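Local coordinates for lipid-transfer protein (Thermomonospora curvata, PDB 6OK1) that belongs to the thiolase superfamily as a lipid-transfer protein and occurs in a four-chain assembly together with the DUF35 protein ChsH2, at residues Y294-T298 against G338-Y344; A174-R178 against R192-L196; C333-G337 against N349-E353. All coordinates share one frame. Numbering follows the deposited sequence.

Contact 1 of 3, residues Y294-T298 against G338-Y344; sequences YDHFT and GQLGEAY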
loop_
_atom_site.group_PDB
_atom_site.type_symbol
_atom_site.label_atom_id
_atom_site.label_comp_id
_atom_site.label_asym_id
_atom_site.label_seq_id
_atom_site.Cartn_x
_atom_site.Cartn_y
_atom_site.Cartn_z
ATOM N N TYR A 294 -3.797 -0.260 21.791
ATOM C CA TYR A 294 -2.579 -0.789 21.190
ATOM C C TYR A 294 -1.393 -0.609 22.121
ATOM O O TYR A 294 -1.115 0.496 22.605
ATOM C CB TYR A 294 -2.329 -0.071 19.874
ATOM C CG TYR A 294 -1.425 -0.782 18.881
ATOM C CD1 TYR A 294 -0.041 -0.689 18.968
ATOM C CD2 TYR A 294 -1.978 -1.455 17.804
ATOM C CE1 TYR A 294 0.767 -1.285 17.992
ATOM C CE2 TYR A 294 -1.193 -2.045 16.841
ATOM C CZ TYR A 294 0.174 -1.948 16.931
ATOM O OH TYR A 294 0.942 -2.544 15.957
ATOM N N ASP A 295 -0.653 -1.693 22.305
ATOM C CA ASP A 295 0.251 -1.812 23.434
ATOM C C ASP A 295 1.468 -2.645 23.060
ATOM O O ASP A 295 1.928 -3.475 23.848
ATOM C CB ASP A 295 -0.459 -2.438 24.627
ATOM C CG ASP A 295 -0.903 -3.849 24.346
ATOM O OD1 ASP A 295 -1.349 -4.096 23.212
ATOM O OD2 ASP A 295 -0.811 -4.693 25.260
ATOM N N HIS A 296 2.016 -2.438 21.856
ATOM C CA HIS A 296 3.283 -3.105 21.545
ATOM C C HIS A 296 4.392 -2.601 22.451
ATOM O O HIS A 296 5.315 -3.355 22.774
ATOM C CB HIS A 296 3.664 -2.981 20.079
ATOM C CG HIS A 296 3.902 -1.588 19.602
ATOM N ND1 HIS A 296 3.279 -0.489 20.149
ATOM C CD2 HIS A 296 4.693 -1.118 18.604
ATOM C CE1 HIS A 296 3.651 0.596 19.491
ATOM N NE2 HIS A 296 4.519 0.244 18.560
ATOM N N PHE A 297 4.255 -1.370 22.945
ATOM C CA PHE A 297 5.033 -0.832 24.055
ATOM C C PHE A 297 4.053 -0.217 25.041
ATOM O O PHE A 297 3.068 0.409 24.639
ATOM C CB PHE A 297 6.042 0.224 23.565
ATOM C CG PHE A 297 7.046 -0.326 22.604
ATOM C CD1 PHE A 297 8.140 -1.044 23.059
ATOM C CD2 PHE A 297 6.874 -0.163 21.237
ATOM C CE1 PHE A 297 9.052 -1.576 22.167
ATOM C CE2 PHE A 297 7.786 -0.699 20.356
ATOM C CZ PHE A 297 8.873 -1.389 20.818
ATOM N N THR A 298 4.323 -0.358 26.320
ATOM C CA THR A 298 3.377 0.127 27.311
ATOM C C THR A 298 3.205 1.635 27.426
ATOM O O THR A 298 2.117 2.078 27.792
ATOM C CB THR A 298 3.782 -0.377 28.688
ATOM O OG1 THR A 298 5.143 0.009 28.937
ATOM C CG2 THR A 298 3.580 -1.905 28.785
ATOM N N GLY A 338 -3.586 -8.116 25.125
ATOM C CA GLY A 338 -2.915 -7.110 24.315
ATOM C C GLY A 338 -1.889 -7.675 23.352
ATOM O O GLY A 338 -1.692 -8.888 23.218
ATOM N N GLN A 339 -1.225 -6.753 22.637
ATOM C CA GLN A 339 -0.080 -7.151 21.839
ATOM C C GLN A 339 1.016 -7.689 22.746
ATOM O O GLN A 339 1.802 -8.552 22.337
ATOM C CB GLN A 339 0.458 -5.970 21.025
ATOM C CG GLN A 339 -0.579 -5.317 20.136
ATOM C CD GLN A 339 -1.068 -6.246 19.066
ATOM O OE1 GLN A 339 -0.365 -6.504 18.098
ATOM N NE2 GLN A 339 -2.284 -6.746 19.227
ATOM N N LEU A 340 1.085 -7.156 23.975
ATOM C CA LEU A 340 2.155 -7.495 24.914
ATOM C C LEU A 340 1.990 -8.906 25.469
ATOM O O LEU A 340 2.982 -9.628 25.650
ATOM C CB LEU A 340 2.164 -6.486 26.065
ATOM C CG LEU A 340 3.385 -6.515 26.962
ATOM C CD1 LEU A 340 4.451 -5.601 26.426
ATOM C CD2 LEU A 340 3.019 -6.138 28.381
ATOM N N GLY A 341 0.752 -9.317 25.728
ATOM C CA GLY A 341 0.450 -10.573 26.400
ATOM C C GLY A 341 -0.089 -11.691 25.523
ATOM O O GLY A 341 0.160 -12.866 25.798
ATOM N N GLU A 342 -0.860 -11.361 24.483
ATOM C CA GLU A 342 -1.409 -12.404 23.606
ATOM C C GLU A 342 -0.455 -12.649 22.443
ATOM O O GLU A 342 0.126 -13.731 22.322
ATOM C CB GLU A 342 -2.806 -12.033 23.098
ATOM C CG GLU A 342 -3.352 -13.101 22.144
ATOM C CD GLU A 342 -4.745 -12.815 21.640
ATOM O OE1 GLU A 342 -4.858 -11.992 20.728
ATOM O OE2 GLU A 342 -5.716 -13.422 22.127
ATOM N N ALA A 343 -0.277 -11.650 21.582
ATOM C CA ALA A 343 0.484 -11.816 20.358
ATOM C C ALA A 343 0.568 -10.472 19.660
ATOM O O ALA A 343 -0.362 -9.663 19.754
ATOM C CB ALA A 343 -0.167 -12.830 19.409
ATOM N N TYR A 344 1.666 -10.265 18.942
ATOM C CA TYR A 344 1.900 -9.037 18.175
ATOM C C TYR A 344 1.525 -9.301 16.717
ATOM O O TYR A 344 2.371 -9.584 15.873
ATOM C CB TYR A 344 3.355 -8.611 18.310
ATOM C CG TYR A 344 3.742 -7.267 17.723
ATOM C CD1 TYR A 344 2.848 -6.198 17.669
ATOM C CD2 TYR A 344 5.023 -7.073 17.245
ATOM C CE1 TYR A 344 3.251 -4.958 17.141
ATOM C CE2 TYR A 344 5.431 -5.853 16.729
ATOM C CZ TYR A 344 4.534 -4.799 16.687
ATOM O OH TYR A 344 4.955 -3.591 16.188
HETATM O O HOH W 1 3.396 -1.604 15.672
#
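The carboxylate of D295 meets the backbone amides of Q339 and L340 in the short helix 338-341. Its OD1 accepts a short hydrogen bond from Q339 N (2.7 Å, 152° at the hydrogen), and its OD2 a weak one from L340 N (3.4 Å). D177 OD2, on helix 167-182, also lies close to D295 OD2, a meeting of like charges. G338 leaves room: with phi at 76°, an ideal CB there would fall 2.0 Å from D295 OD2. The loop after strand 290-292 and the short helix lie in the C-terminal thiolase-like region, probably matching the NEAF loop and glycine-rich GHP segment of thiolases. Water 1 joins the tyrosines, 2.6 Å from both Y294 OH and Y344 OH. The Y344 ring lies oblique to that of H296 (centroids 5.9 Å apart, planes at 32°). Q339 spends its amide outside the pair, NE2 on N349 and OE1 on the amide of G347, while T298 OG1 bonds D213. H296 N is buried without a partner in the model.

Contact 2 of 3, residues A174-R178 against R192-L196; sequences AVVDR and RPITL
I194 forms the apolar centre, its CB directed at helix 167-182 and its side chain in the p,t rotamer. Its CD1 sits 4.1 Å from A174 CB and its CG1 4.2 Å from V175 CG2. V175 (chi1 t) also reaches onward, its CG2 lying 4.2 Å from L196 CB. The helical segment 174-178 pairs with an extended chain running the other way: CA atoms come within 5.8 Å for V175 and I194, and 5.1 Å for R178 and P193, with psi near 160° from P193 to T195. This helix-to-loop packing, in the N-terminal thiolase region, lays the connection to helix 196-201 along the preceding helix. T195 is the N-cap of that helix, its OG1 bonding D198 N. Water 2 donates to V175 O (2.8 Å) and accepts from I194 N (3.0 Å). At the polar edge, the buried R178 (m,m,m) gives NH2 at 2.8 Å and, weakly, NE at 3.3 Å to R192 O. I194 CG2 lies over a guanidinium face, 3.4 Å from R178 NH2; F189 adds a cation-pi contact.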
loop_
_atom_site.group_PDB
_atom_site.type_symbol
_atom_site.label_atom_id
_atom_site.label_comp_id
_atom_site.label_asym_id
_atom_site.label_seq_id
_atom_site.Cartn_x
_atom_site.Cartn_y
_atom_site.Cartn_z
ATOM N N ALA A 174 1.691 -3.232 31.869
ATOM C CA ALA A 174 2.215 -4.565 31.601
ATOM C C ALA A 174 1.550 -5.596 32.502
ATOM O O ALA A 174 1.174 -6.680 32.044
ATOM C CB ALA A 174 3.732 -4.576 31.792
ATOM N N VAL A 175 1.378 -5.261 33.781
ATOM C CA VAL A 175 0.803 -6.214 34.731
ATOM C C VAL A 175 -0.633 -6.549 34.354
ATOM O O VAL A 175 -1.035 -7.724 34.350
ATOM C CB VAL A 175 0.897 -5.657 36.165
ATOM C CG1 VAL A 175 0.170 -6.566 37.142
ATOM C CG2 VAL A 175 2.365 -5.491 36.584
ATOM N N VAL A 176 -1.445 -5.532 34.033
ATOM C CA VAL A 176 -2.839 -5.834 33.693
ATOM C C VAL A 176 -2.918 -6.584 32.366
ATOM O O VAL A 176 -3.690 -7.541 32.229
ATOM C CB VAL A 176 -3.709 -4.558 33.707
ATOM C CG1 VAL A 176 -3.458 -3.692 32.488
ATOM C CG2 VAL A 176 -5.209 -4.926 33.792
ATOM N N ASP A 177 -2.112 -6.194 31.370
ATOM C CA ASP A 177 -2.024 -7.005 30.164
ATOM C C ASP A 177 -1.747 -8.469 30.493
ATOM O O ASP A 177 -2.394 -9.378 29.961
ATOM C CB ASP A 177 -0.885 -6.511 29.254
ATOM C CG ASP A 177 -1.282 -5.400 28.298
ATOM O OD1 ASP A 177 -2.467 -5.093 28.112
ATOM O OD2 ASP A 177 -0.334 -4.819 27.704
ATOM N N ARG A 178 -0.705 -8.718 31.286
ATOM C CA ARG A 178 -0.317 -10.096 31.557
ATOM C C ARG A 178 -1.336 -10.795 32.452
ATOM O O ARG A 178 -1.496 -12.013 32.376
ATOM C CB ARG A 178 1.083 -10.124 32.177
ATOM C CG ARG A 178 2.197 -9.745 31.149
ATOM C CD ARG A 178 2.443 -10.839 30.116
ATOM N NE ARG A 178 3.043 -12.007 30.759
ATOM C CZ ARG A 178 4.348 -12.257 30.839
ATOM N NH1 ARG A 178 5.240 -11.452 30.268
ATOM N NH2 ARG A 178 4.763 -13.344 31.491
ATOM N N ARG A 192 0.928 -17.327 32.831
ATOM C CA ARG A 192 2.210 -16.746 33.237
ATOM C C ARG A 192 2.045 -15.269 33.583
ATOM O O ARG A 192 2.640 -14.391 32.952
ATOM C CB ARG A 192 3.254 -16.973 32.141
ATOM C CG ARG A 192 3.428 -18.457 31.862
ATOM C CD ARG A 192 4.597 -18.781 30.965
ATOM N NE ARG A 192 5.872 -18.383 31.554
ATOM C CZ ARG A 192 7.051 -18.808 31.114
ATOM N NH1 ARG A 192 7.099 -19.656 30.098
ATOM N NH2 ARG A 192 8.177 -18.387 31.685
ATOM N N PRO A 193 1.268 -14.963 34.617
ATOM C CA PRO A 193 1.128 -13.564 35.035
ATOM C C PRO A 193 2.427 -13.034 35.625
ATOM O O PRO A 193 3.318 -13.786 36.027
ATOM C CB PRO A 193 0.015 -13.614 36.090
ATOM C CG PRO A 193 0.117 -15.011 36.688
ATOM C CD PRO A 193 0.556 -15.896 35.520
ATOM N N ILE A 194 2.526 -11.707 35.688
ATOM C CA ILE A 194 3.688 -11.056 36.267
ATOM C C ILE A 194 3.243 -10.169 37.414
ATOM O O ILE A 194 2.072 -9.790 37.535
ATOM C CB ILE A 194 4.487 -10.218 35.240
ATOM C CG1 ILE A 194 3.655 -9.017 34.757
ATOM C CG2 ILE A 194 4.913 -11.093 34.084
ATOM C CD1 ILE A 194 4.437 -8.060 33.880
ATOM N N THR A 195 4.208 -9.825 38.257
ATOM C CA THR A 195 4.012 -8.793 39.260
ATOM C C THR A 195 4.675 -7.496 38.808
ATOM O O THR A 195 5.539 -7.484 37.924
ATOM C CB THR A 195 4.612 -9.203 40.610
ATOM O OG1 THR A 195 6.035 -9.305 40.457
ATOM C CG2 THR A 195 4.027 -10.542 41.110
ATOM N N LEU A 196 4.289 -6.399 39.464
ATOM C CA LEU A 196 4.960 -5.131 39.215
ATOM C C LEU A 196 6.435 -5.223 39.584
ATOM O O LEU A 196 7.297 -4.616 38.932
ATOM C CB LEU A 196 4.257 -4.015 39.990
ATOM C CG LEU A 196 4.746 -2.599 39.704
ATOM C CD1 LEU A 196 4.579 -2.228 38.225
ATOM C CD2 LEU A 196 4.025 -1.584 40.574
HETATM O O HOH W 2 0.075 -10.000 35.640
#

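Contact 3 of 3, residues C333-G337 against N349-E353; sequences CNTHG and NGIAE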
loop_
_atom_site.group_PDB
_atom_site.type_symbol
_atom_site.label_atom_id
_atom_site.label_comp_id
_atom_site.label_asym_id
_atom_site.label_seq_id
_atom_site.Cartn_x
_atom_site.Cartn_y
_atom_site.Cartn_z
ATOM N N CYS A 333 -9.756 -3.349 29.948
ATOM C CA CYS A 333 -8.823 -3.062 28.870
ATOM C C CYS A 333 -8.038 -4.302 28.494
ATOM O O CYS A 333 -7.547 -5.033 29.362
ATOM C CB CYS A 333 -7.888 -1.948 29.303
ATOM S SG CYS A 333 -6.698 -1.415 28.018
ATOM N N ASN A 334 -7.881 -4.507 27.190
ATOM C CA ASN A 334 -7.001 -5.542 26.665
ATOM C C ASN A 334 -7.290 -6.882 27.338
ATOM O O ASN A 334 -6.390 -7.575 27.831
ATOM C CB ASN A 334 -5.542 -5.128 26.821
ATOM C CG ASN A 334 -5.168 -3.972 25.899
ATOM O OD1 ASN A 334 -5.944 -3.629 25.004
ATOM N ND2 ASN A 334 -3.984 -3.394 26.081
ATOM N N THR A 335 -8.575 -7.256 27.303
ATOM C CA THR A 335 -9.059 -8.481 27.925
ATOM C C THR A 335 -8.476 -9.753 27.305
ATOM O O THR A 335 -8.570 -10.821 27.913
ATOM C CB THR A 335 -10.586 -8.491 27.849
ATOM O OG1 THR A 335 -11.017 -8.011 26.570
ATOM C CG2 THR A 335 -11.139 -7.566 28.921
ATOM N N HIS A 336 -7.883 -9.672 26.114
ATOM C CA HIS A 336 -7.141 -10.790 25.534
ATOM C C HIS A 336 -5.690 -10.848 25.993
ATOM O O HIS A 336 -5.014 -11.858 25.762
ATOM C CB HIS A 336 -7.171 -10.708 23.997
ATOM C CG HIS A 336 -6.583 -9.447 23.437
ATOM N ND1 HIS A 336 -6.809 -8.200 23.986
ATOM C CD2 HIS A 336 -5.796 -9.242 22.355
ATOM C CE1 HIS A 336 -6.176 -7.285 23.270
ATOM N NE2 HIS A 336 -5.554 -7.894 22.275
ATOM N N GLY A 337 -5.184 -9.783 26.598
ATOM C CA GLY A 337 -3.790 -9.697 26.979
ATOM C C GLY A 337 -2.988 -8.702 26.164
ATOM O O GLY A 337 -1.820 -8.459 26.486
ATOM N N ASN A 349 -5.293 -8.768 15.949
ATOM C CA ASN A 349 -5.884 -9.647 16.944
ATOM C C ASN A 349 -6.630 -8.870 18.027
ATOM O O ASN A 349 -7.555 -9.413 18.625
ATOM C CB ASN A 349 -4.823 -10.581 17.561
ATOM C CG ASN A 349 -3.615 -9.838 18.122
ATOM O OD1 ASN A 349 -3.092 -8.927 17.500
ATOM N ND2 ASN A 349 -3.144 -10.262 19.299
ATOM N N GLY A 350 -6.315 -7.590 18.221
ATOM C CA GLY A 350 -7.099 -6.782 19.139
ATOM C C GLY A 350 -8.482 -6.464 18.606
ATOM O O GLY A 350 -9.446 -6.380 19.371
ATOM N N ILE A 351 -8.600 -6.257 17.296
ATOM C CA ILE A 351 -9.928 -6.059 16.724
ATOM C C ILE A 351 -10.764 -7.309 16.945
ATOM O O ILE A 351 -11.939 -7.228 17.295
ATOM C CB ILE A 351 -9.825 -5.683 15.226
ATOM C CG1 ILE A 351 -8.980 -4.408 15.051
ATOM C CG2 ILE A 351 -11.205 -5.457 14.647
ATOM C CD1 ILE A 351 -8.646 -4.029 13.594
ATOM N N ALA A 352 -10.165 -8.485 16.771
ATOM C CA ALA A 352 -10.905 -9.725 17.005
ATOM C C ALA A 352 -11.413 -9.802 18.440
ATOM O O ALA A 352 -12.550 -10.219 18.677
ATOM C CB ALA A 352 -10.017 -10.918 16.682
ATOM N N GLU A 353 -10.580 -9.416 19.420
ATOM C CA GLU A 353 -11.027 -9.442 20.811
ATOM C C GLU A 353 -12.198 -8.494 21.022
ATOM O O GLU A 353 -13.147 -8.828 21.732
ATOM C CB GLU A 353 -9.880 -9.089 21.763
ATOM C CG GLU A 353 -10.294 -8.902 23.232
ATOM C CD GLU A 353 -10.749 -10.196 23.918
ATOM O OE1 GLU A 353 -10.622 -11.298 23.343
ATOM O OE2 GLU A 353 -11.236 -10.089 25.053
#
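One direct hydrogen bond joins the loop to helix 348-359: T335 OG1 donates to E353 OE2 at 2.6 Å. The same carboxylate has outside partners, S362 at OE2 and R356, by a salt bridge, at OE1. E353 CB stands over a face of the H336 imidazole, 4.0 Å from its centroid and 23° off the ring normal, which is CH-pi geometry. H336 NE2 approaches G350 CA at 3.7 Å, and H336 CD2 lies 4.1 Å from N349 O, so the ring rests on the first turn of the segment. In the backbone, a type I turn from N334 to G337, closed by G337 N to N334 O at 2.8 Å, has T335 and H336 at its central positions. In this thiolase-like C-terminal region the turn leads into helix 338-341. The side-chain amide of N349 is engaged outside the pair, ND2 by E342 and the carbonyl of A343, OD1 by Q339. Donation by T335, with the salt bridge to R356, is consistent with a charged E353 carboxylate, buried but compensated, whose aliphatic stem packs against H336.

From the N terminus, contact 2 forms first, closing a 13-residue connection between helix 167-182 and the approach to helix 196-201. It is complete before contacts 1 and 3 begin. Those two cross, their segments coming in the order 294-298, 333-337, 338-344, 349-353: contact 1 spans 39 residues and contact 3 only 11. The turn 333-337 runs straight into 338-344, and the two contacts meet again where N349 ND2 lies 2.8 Å from E342 OE1. Helix 167-182, in the N-terminal thiolase region, joins the C-terminal pair through a probable hydrogen bond between D177 OD1 and N334 ND2 (3.1 Å) and packing of L340 CD2 3.7 Å from A174 CA. D177 OD2 and D295 OD2 are unusually close for two acids, 2.5 Å apart.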